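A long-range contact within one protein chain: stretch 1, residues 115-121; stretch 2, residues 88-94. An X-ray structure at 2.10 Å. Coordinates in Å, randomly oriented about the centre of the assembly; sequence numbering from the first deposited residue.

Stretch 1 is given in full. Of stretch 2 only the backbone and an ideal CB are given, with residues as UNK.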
# COMPACT_ATOMS: atom_id res chain seq x y z
N GLU A 115 13.06 -25.54 -15.04
CA GLU A 115 13.84 -25.51 -16.26
C GLU A 115 12.98 -25.75 -17.49
O GLU A 115 13.46 -25.63 -18.62
CB GLU A 115 14.97 -26.54 -16.19
CG GLU A 115 16.08 -26.13 -15.23
CD GLU A 115 17.10 -27.23 -15.01
OE1 GLU A 115 17.46 -27.91 -16.00
OE2 GLU A 115 17.51 -27.44 -13.85
N ILE A 116 11.71 -26.09 -17.27
CA ILE A 116 10.79 -26.21 -18.39
C ILE A 116 10.40 -24.85 -19.04
O ILE A 116 10.03 -24.80 -20.22
CB ILE A 116 9.52 -26.95 -17.97
CG1 ILE A 116 8.85 -27.59 -19.19
CG2 ILE A 116 8.54 -25.99 -17.28
CD1 ILE A 116 7.65 -28.45 -18.85
N LEU A 117 10.48 -23.74 -18.30
CA LEU A 117 10.16 -22.41 -18.88
C LEU A 117 11.22 -21.96 -19.93
O LEU A 117 12.38 -22.31 -19.77
CB LEU A 117 10.11 -21.36 -17.77
CG LEU A 117 9.50 -21.66 -16.38
CD1 LEU A 117 9.87 -20.58 -15.40
CD2 LEU A 117 8.00 -21.79 -16.40
N GLY A 118 10.93 -21.20 -20.99
CA GLY A 118 9.79 -21.25 -21.87
C GLY A 118 10.36 -21.92 -23.14
O GLY A 118 10.70 -21.30 -24.16
N HIS A 119 10.51 -23.23 -23.05
CA HIS A 119 10.77 -24.05 -24.22
C HIS A 119 9.57 -23.95 -25.15
O HIS A 119 9.70 -24.01 -26.36
CB HIS A 119 11.04 -25.51 -23.81
CG HIS A 119 12.40 -25.72 -23.21
ND1 HIS A 119 13.53 -25.87 -23.99
CD2 HIS A 119 12.81 -25.81 -21.92
CE1 HIS A 119 14.58 -26.01 -23.20
NE2 HIS A 119 14.17 -25.99 -21.94
N PHE A 120 8.40 -23.83 -24.54
CA PHE A 120 7.12 -23.69 -25.25
C PHE A 120 6.35 -22.53 -24.64
O PHE A 120 5.91 -22.62 -23.49
CB PHE A 120 6.31 -24.98 -25.15
CG PHE A 120 4.91 -24.90 -25.72
CD1 PHE A 120 4.69 -24.48 -27.03
CD2 PHE A 120 3.82 -25.31 -24.97
CE1 PHE A 120 3.41 -24.43 -27.57
CE2 PHE A 120 2.52 -25.27 -25.50
CZ PHE A 120 2.32 -24.81 -26.80
N LEU A 121 6.18 -21.44 -25.39
CA LEU A 121 5.50 -20.25 -24.83
C LEU A 121 4.02 -20.20 -25.17
O LEU A 121 3.63 -20.31 -26.34
CB LEU A 121 6.15 -18.95 -25.32
CG LEU A 121 7.63 -18.82 -25.01
CD1 LEU A 121 8.26 -17.66 -25.74
CD2 LEU A 121 7.74 -18.64 -23.50
N UNK A 88 11.59 -28.96 -34.60
CA UNK A 88 10.80 -29.79 -33.67
C UNK A 88 11.47 -29.92 -32.31
O UNK A 88 12.67 -30.15 -32.22
CB UNK A 88 10.58 -31.18 -34.26
N UNK A 89 10.70 -29.74 -31.25
CA UNK A 89 11.21 -29.96 -29.90
C UNK A 89 10.20 -30.82 -29.16
O UNK A 89 9.00 -30.51 -29.13
CB UNK A 89 11.46 -28.64 -29.17
N UNK A 90 10.69 -31.93 -28.62
CA UNK A 90 9.83 -32.84 -27.86
C UNK A 90 9.82 -32.45 -26.40
O UNK A 90 10.87 -32.32 -25.76
CB UNK A 90 10.29 -34.29 -28.02
N UNK A 91 8.63 -32.25 -25.85
CA UNK A 91 8.53 -31.92 -24.44
C UNK A 91 7.67 -32.94 -23.75
O UNK A 91 6.48 -33.10 -24.08
CB UNK A 91 7.97 -30.51 -24.24
N UNK A 92 8.26 -33.63 -22.79
CA UNK A 92 7.56 -34.67 -22.04
C UNK A 92 7.43 -34.38 -20.56
O UNK A 92 8.40 -33.98 -19.91
CB UNK A 92 8.28 -36.01 -22.22
N UNK A 93 6.25 -34.66 -20.02
CA UNK A 93 5.99 -34.43 -18.59
C UNK A 93 5.25 -35.64 -18.03
O UNK A 93 4.09 -35.88 -18.39
CB UNK A 93 5.18 -33.15 -18.37
N UNK A 94 5.93 -36.42 -17.20
CA UNK A 94 5.33 -37.58 -16.57
C UNK A 94 5.28 -37.36 -15.05
O UNK A 94 6.25 -36.90 -14.45
CB UNK A 94 6.11 -38.85 -16.92

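Extended backbone angles run through all of stretch 2, so successive CA-to-CB bonds alternate and the odd positions 89, 91 and 93 point toward stretch 1. That loop lies at a distance: its nearest CA, that of His119, is 8.2 Å from the CA at position 91. Side chains must do all the bridging.

Position 88 is out of reach of stretch 1, which offers it neither pocket nor partner; almost anything compatible with a strand would do. It is Glu88, with a carboxylate oxygen bonded elsewhere in the structure.

Position 89 points toward the loop, but its ideal CB has nothing of stretch 1 within 5.5 Å, so a short side chain would fall short. What waits farther out is polar: ND1 of His119 and the carbonyl O of the same residue. A long side chain ending in a donor is the natural choice, with lysine, arginine or perhaps glutamine as candidates. The residue is Lys89. Its chain is extended except for an m turn at chi3, and it brings NZ to the edge of the imidazole, near the ring plane where the ND1 lone pair lies. NZ donates a hydrogen bond to His119 ND1 at 2.8 Å. A water extends the grip, accepting from Lys89 NZ at 3.0 Å and donating to His119 O at 2.7 Å, so the ammonium serves both side chain and backbone of one residue.

Position 90 is out of reach and tolerant; Lys90 makes no contact here.

Position 91 points toward a patch of carbon: CB of His119, CB of Phe120 and the end of Ile116. The gap calls for a mid-sized apolar side chain, and isoleucine, leucine or methionine could each serve. Ile91 fills it, in the m, t rotamer. Its CD1 lies 3.5 Å from Phe120 CB and 3.9 Å from His119 CB, while its CG2 lies 4.2 Å from Ile116 CD1. The two branches thus meet different parts of the loop.

Position 92 points away, leaving the choice free of stretch 1. It is Glu92, bonded elsewhere in the structure through OE2.

Position 93 again points toward stretch 1, with Ile116 CD1 5.3 Å from its ideal CB. Only that methyl is near, so an apolar residue, branched or aromatic, is the sensible guess. Phe93 takes the place, its CD2 4.2 Å from Ile116 CD1, which sits at the ring edge and also touches Ile91.

Position 94 is out of reach, and a CB would have room. The residue is nevertheless Gly94, a choice this contact does not dictate.

Stretch 2, residues 88-94: EKKIEFG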
# COMPACT_ATOMS: atom_id res chain seq x y z
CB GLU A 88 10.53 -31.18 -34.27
CG GLU A 88 9.55 -32.01 -33.41
CD GLU A 88 8.89 -33.17 -34.16
OE1 GLU A 88 9.04 -34.32 -33.72
OE2 GLU A 88 8.19 -32.93 -35.17
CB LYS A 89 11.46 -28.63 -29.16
CG LYS A 89 11.71 -28.78 -27.64
CD LYS A 89 11.98 -27.41 -26.97
CE LYS A 89 13.41 -26.96 -27.26
NZ LYS A 89 13.66 -25.56 -26.81
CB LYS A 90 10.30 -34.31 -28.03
CG LYS A 90 9.32 -35.33 -27.37
CD LYS A 90 9.94 -36.73 -27.14
CE LYS A 90 10.47 -37.34 -28.40
NZ LYS A 90 11.00 -38.72 -28.15
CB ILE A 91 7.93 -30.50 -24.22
CG1 ILE A 91 8.74 -29.43 -24.97
CG2 ILE A 91 7.80 -30.17 -22.70
CD1 ILE A 91 8.13 -28.00 -24.75
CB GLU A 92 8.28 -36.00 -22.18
CG GLU A 92 8.43 -36.49 -23.59
CD GLU A 92 9.31 -37.71 -23.62
OE1 GLU A 92 10.54 -37.50 -23.60
OE2 GLU A 92 8.79 -38.85 -23.58
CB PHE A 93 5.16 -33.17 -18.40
CG PHE A 93 5.10 -32.66 -16.99
CD1 PHE A 93 4.44 -33.38 -15.98
CD2 PHE A 93 5.66 -31.44 -16.66
CE1 PHE A 93 4.37 -32.88 -14.65
CE2 PHE A 93 5.58 -30.92 -15.33
CZ PHE A 93 4.95 -31.66 -14.34
O HOH W 1 11.65 -23.90 -28.20
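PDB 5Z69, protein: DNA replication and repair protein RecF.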